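Local coordinates for putative periplasmic or exported protein (Salmonella enterica subsp. enterica serovar Typhimurium, PDB 4GQZ), which binds copper in the periplasm and probably contributes to copper resistance, forming a V-shaped dimer, at residues 47-52 with 56-61; 66-71 with 132-137. All coordinates share one frame; numbering follows the deposited sequence.

Interaction 1 (47-52 with 56-61); sequences LKLSDG and YTLPLG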
# COMPACT_ATOMS: atom_id res chain seq x y z
N LEU B 47 1.46 -6.38 -7.56
CA LEU B 47 2.50 -6.05 -8.52
C LEU B 47 3.29 -7.34 -8.74
O LEU B 47 3.76 -7.94 -7.77
CB LEU B 47 3.41 -4.99 -7.92
CG LEU B 47 4.31 -4.08 -8.75
CD1 LEU B 47 5.68 -3.99 -8.10
CD2 LEU B 47 4.38 -4.45 -10.24
N LYS B 48 3.41 -7.81 -9.98
CA LYS B 48 4.17 -9.05 -10.26
C LYS B 48 5.49 -8.71 -10.90
O LYS B 48 5.55 -7.99 -11.90
CB LYS B 48 3.40 -9.98 -11.20
CG LYS B 48 2.01 -10.37 -10.75
CD LYS B 48 1.30 -11.11 -11.89
CE LYS B 48 -0.19 -11.35 -11.61
NZ LYS B 48 -0.92 -11.73 -12.86
N LEU B 49 6.57 -9.26 -10.35
CA LEU B 49 7.90 -8.94 -10.86
C LEU B 49 8.63 -10.22 -11.21
O LEU B 49 8.47 -11.24 -10.54
CB LEU B 49 8.72 -8.18 -9.81
CG LEU B 49 8.18 -6.85 -9.29
CD1 LEU B 49 8.95 -6.42 -8.01
CD2 LEU B 49 8.27 -5.80 -10.36
N SER B 50 9.45 -10.15 -12.26
CA SER B 50 10.26 -11.31 -12.65
C SER B 50 11.59 -10.94 -13.30
O SER B 50 11.69 -9.96 -14.04
CB SER B 50 9.45 -12.25 -13.54
OG SER B 50 10.12 -13.49 -13.68
N ASP B 51 12.61 -11.76 -13.01
CA ASP B 51 13.98 -11.61 -13.52
C ASP B 51 14.21 -12.67 -14.59
O ASP B 51 15.19 -12.64 -15.34
CB ASP B 51 14.98 -11.82 -12.37
CG ASP B 51 16.35 -11.21 -12.63
OD1 ASP B 51 16.75 -11.11 -13.82
OD2 ASP B 51 17.03 -10.83 -11.65
N GLY B 52 13.29 -13.62 -14.65
CA GLY B 52 13.43 -14.77 -15.51
C GLY B 52 12.16 -15.58 -15.41
O GLY B 52 11.07 -15.01 -15.49
N TYR B 56 7.78 -12.85 -8.49
CA TYR B 56 7.58 -12.35 -7.14
C TYR B 56 6.31 -11.53 -7.15
O TYR B 56 6.02 -10.90 -8.16
CB TYR B 56 8.76 -11.47 -6.71
CG TYR B 56 10.10 -12.14 -6.96
CD1 TYR B 56 10.42 -13.34 -6.35
CD2 TYR B 56 11.04 -11.55 -7.81
CE1 TYR B 56 11.66 -13.96 -6.59
CE2 TYR B 56 12.27 -12.16 -8.05
CZ TYR B 56 12.56 -13.36 -7.44
OH TYR B 56 13.77 -13.96 -7.69
N THR B 57 5.56 -11.56 -6.06
CA THR B 57 4.31 -10.81 -5.97
C THR B 57 4.26 -9.90 -4.75
O THR B 57 4.38 -10.36 -3.61
CB THR B 57 3.07 -11.72 -5.93
OG1 THR B 57 3.18 -12.64 -4.83
CG2 THR B 57 2.93 -12.51 -7.23
N LEU B 58 4.07 -8.60 -5.00
CA LEU B 58 3.99 -7.64 -3.92
C LEU B 58 2.56 -7.12 -3.85
O LEU B 58 2.04 -6.59 -4.83
CB LEU B 58 4.94 -6.47 -4.18
CG LEU B 58 6.42 -6.77 -4.45
CD1 LEU B 58 7.21 -5.47 -4.62
CD2 LEU B 58 7.02 -7.64 -3.36
N PRO B 59 1.91 -7.30 -2.70
CA PRO B 59 0.53 -6.81 -2.54
C PRO B 59 0.48 -5.29 -2.66
O PRO B 59 1.39 -4.60 -2.17
CB PRO B 59 0.17 -7.23 -1.12
CG PRO B 59 1.10 -8.39 -0.81
CD PRO B 59 2.38 -8.05 -1.52
N LEU B 60 -0.57 -4.79 -3.31
CA LEU B 60 -0.84 -3.36 -3.33
C LEU B 60 -1.45 -2.89 -2.01
O LEU B 60 -1.73 -3.69 -1.11
CB LEU B 60 -1.75 -2.99 -4.50
CG LEU B 60 -1.12 -2.65 -5.86
CD1 LEU B 60 0.22 -3.35 -6.10
CD2 LEU B 60 -2.07 -2.93 -7.03
N GLY B 61 -1.64 -1.58 -1.90
CA GLY B 61 -2.21 -1.00 -0.70
C GLY B 61 -3.67 -0.62 -0.88
O GLY B 61 -4.38 -1.27 -1.64
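Leu58 CD1 is the meeting point of the apolar face: Leu49 CD1 lies 3.9 Å from Leu58 CD1, and Leu47 CD1 reaches the same methyl at 4.1 Å. Leu47 and Leu58 run side by side and point the same way, whereas Leu49 slants across from the diagonal position. With CG of Leu47 set anti to its own nitrogen (chi1 -160°), and that of Leu58 anti to its carbonyl carbon, the two branches come alongside each other. At the end of the pairing Leu60 CD1 closes on Leu47 CB at 4.0 Å. Ile23 and Ile27 of helix 20-28 and Phe9 of helix 5-12 cover this leucine face, which Tyr56 shares; its ring meets that of Phe9.

Next come the backbones, bonded reciprocally at both Leu47-Leu58 and Leu49-Tyr56. Leu47 N donates to Leu58 O almost straight (176° at the hydrogen), and the return bond from Leu58 N to Leu47 O is 2.9 Å long. The bond from Tyr56 N to Leu49 O measures 2.7 Å. The intervening pair, Lys48 and Thr57, is non-hydrogen-bonded; its side chains occupy the other face, with Lys48 CG and Thr57 CG2 4.2 Å apart, while the extended lysine chain leads away. The outward-facing Thr57 N is hydrogen-bonded to Glu6 OE1 of the second subunit. Strand axes 4.7 Å apart and running at 155° define a twisted antiparallel beta hairpin at one end of a four-stranded sheet, strand 55-59 being outermost within this chain: an amphipathic hairpin whose apolar face is turned to the helices.

Interaction 2 (66-71 with 132-137); sequences LSFAPY and LEVSYN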
# COMPACT_ATOMS: atom_id res chain seq x y z
N LEU B 66 -4.77 2.56 -11.73
CA LEU B 66 -5.20 2.51 -13.11
C LEU B 66 -4.18 3.23 -14.00
O LEU B 66 -3.86 4.40 -13.78
CB LEU B 66 -6.56 3.18 -13.23
CG LEU B 66 -7.14 3.26 -14.64
CD1 LEU B 66 -7.38 1.86 -15.22
CD2 LEU B 66 -8.41 4.10 -14.60
N SER B 67 -3.67 2.54 -15.02
CA SER B 67 -2.74 3.19 -15.96
C SER B 67 -3.38 3.25 -17.34
O SER B 67 -3.85 2.24 -17.86
CB SER B 67 -1.38 2.46 -15.98
OG SER B 67 -0.37 3.22 -16.64
N PHE B 68 -3.46 4.44 -17.92
CA PHE B 68 -4.13 4.58 -19.20
C PHE B 68 -3.28 5.29 -20.24
O PHE B 68 -2.38 6.07 -19.91
CB PHE B 68 -5.47 5.31 -18.99
CG PHE B 68 -5.34 6.65 -18.35
CD1 PHE B 68 -5.33 6.78 -16.97
CD2 PHE B 68 -5.25 7.80 -19.13
CE1 PHE B 68 -5.21 8.03 -16.37
CE2 PHE B 68 -5.13 9.05 -18.54
CZ PHE B 68 -5.11 9.16 -17.15
N ALA B 69 -3.58 5.04 -21.51
CA ALA B 69 -2.76 5.59 -22.59
C ALA B 69 -3.69 6.15 -23.64
O ALA B 69 -4.32 5.39 -24.37
CB ALA B 69 -1.87 4.50 -23.19
N PRO B 70 -3.82 7.48 -23.69
CA PRO B 70 -4.68 8.04 -24.74
C PRO B 70 -4.06 7.82 -26.12
O PRO B 70 -2.84 7.62 -26.21
CB PRO B 70 -4.72 9.53 -24.41
CG PRO B 70 -4.46 9.59 -22.90
CD PRO B 70 -3.42 8.49 -22.70
N TYR B 71 -4.86 7.85 -27.17
CA TYR B 71 -4.30 7.70 -28.50
C TYR B 71 -5.05 8.53 -29.53
O TYR B 71 -6.15 9.01 -29.28
CB TYR B 71 -4.25 6.23 -28.91
CG TYR B 71 -5.58 5.61 -29.30
CD1 TYR B 71 -6.43 5.09 -28.33
CD2 TYR B 71 -5.97 5.51 -30.64
CE1 TYR B 71 -7.64 4.51 -28.68
CE2 TYR B 71 -7.17 4.93 -30.99
CZ TYR B 71 -8.00 4.42 -30.01
OH TYR B 71 -9.20 3.85 -30.34
N LEU B 132 -13.55 8.32 -16.45
CA LEU B 132 -12.30 9.04 -16.66
C LEU B 132 -12.45 9.86 -17.94
O LEU B 132 -12.91 9.33 -18.96
CB LEU B 132 -11.14 8.05 -16.83
CG LEU B 132 -9.89 8.65 -17.48
CD1 LEU B 132 -9.22 9.64 -16.55
CD2 LEU B 132 -8.89 7.60 -17.93
N GLU B 133 -12.09 11.14 -17.89
CA GLU B 133 -12.06 11.94 -19.10
C GLU B 133 -10.66 12.48 -19.27
O GLU B 133 -10.02 12.88 -18.29
CB GLU B 133 -13.05 13.10 -19.07
CG GLU B 133 -13.03 13.93 -20.37
CD GLU B 133 -13.94 15.15 -20.33
OE1 GLU B 133 -14.55 15.40 -19.27
OE2 GLU B 133 -14.03 15.86 -21.36
N VAL B 134 -10.17 12.46 -20.50
CA VAL B 134 -8.84 12.96 -20.80
C VAL B 134 -8.99 13.98 -21.92
O VAL B 134 -9.86 13.84 -22.79
CB VAL B 134 -7.90 11.80 -21.24
CG1 VAL B 134 -6.53 12.33 -21.62
CG2 VAL B 134 -7.78 10.80 -20.12
N SER B 135 -8.19 15.03 -21.89
CA SER B 135 -8.26 16.01 -22.96
C SER B 135 -6.88 16.49 -23.36
O SER B 135 -5.98 16.61 -22.52
CB SER B 135 -9.19 17.18 -22.59
OG SER B 135 -8.51 18.16 -21.84
N TYR B 136 -6.70 16.73 -24.66
CA TYR B 136 -5.41 17.13 -25.22
C TYR B 136 -5.65 18.01 -26.44
O TYR B 136 -6.34 17.58 -27.36
CB TYR B 136 -4.63 15.88 -25.64
CG TYR B 136 -3.39 16.16 -26.46
CD1 TYR B 136 -2.24 16.68 -25.86
CD2 TYR B 136 -3.35 15.91 -27.83
CE1 TYR B 136 -1.10 16.94 -26.60
CE2 TYR B 136 -2.21 16.16 -28.58
CZ TYR B 136 -1.09 16.67 -27.95
OH TYR B 136 0.05 16.92 -28.69
N ASN B 137 -5.10 19.22 -26.43
CA ASN B 137 -5.14 20.15 -27.57
C ASN B 137 -6.51 20.20 -28.28
O ASN B 137 -6.63 19.96 -29.48
CB ASN B 137 -3.98 19.83 -28.54
CG ASN B 137 -3.91 20.79 -29.73
OD1 ASN B 137 -3.59 21.97 -29.58
ND2 ASN B 137 -4.20 20.28 -30.92
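Phe68 and Leu132 face each other with CA atoms 9.6 Å apart, and Pro70 CA and Val134 CA are 7.6 Å apart, so the backbones converge along the contact yet stay too far apart for strand pairing. The association is made entirely by side chains directed into the gap from both segments.

Leu132 CD2 sits over the centre of one face of the Phe68 ring, 3.7 Å from the centroid and only 10° off the normal: a well-aligned CH-pi contact. The benzyl group occupies the crowded position between backbone N and carbonyl carbon (chi1 57°), which presents this face to the leucine methyl. Val134 divides its two branches. CG2 approaches Phe68 CE2 obliquely at 3.5 Å, while CG1 meets Pro70 CG at 3.7 Å, the valine and proline side chains crossing at about a right angle.

Around this cluster Ile120 and Leu158 also touch Phe68, and Val97, Val99 and Ile145 flank Leu132. Strand 63-68 belongs to a three-stranded mixed sheet, and strand 129-136 to a separate antiparallel sheet. Apolar side chains packed between the two sheets are consistent with a beta-sandwich-like core, as in the E-set clan to which the family belongs.

How the interactions relate
Both contacts are buried, but they lie on opposite sides of the chain's centre, with their own centres 26 Å apart and nearest atoms about 8 Å apart. Interaction 1 is local: three residues separate its segments, and main-chain bonds within one sheet set the register. Interaction 2 spans sixty intervening residues and joins two different sheets through hydrophobic side chains. The buried area follows this difference, 386 Å² against 194 Å². They share no strand, although strand 55-59 is followed directly in sequence by strand 63-68. Interaction 1 also borders the second subunit, whereas no other chain of the assembly touches the segments of interaction 2.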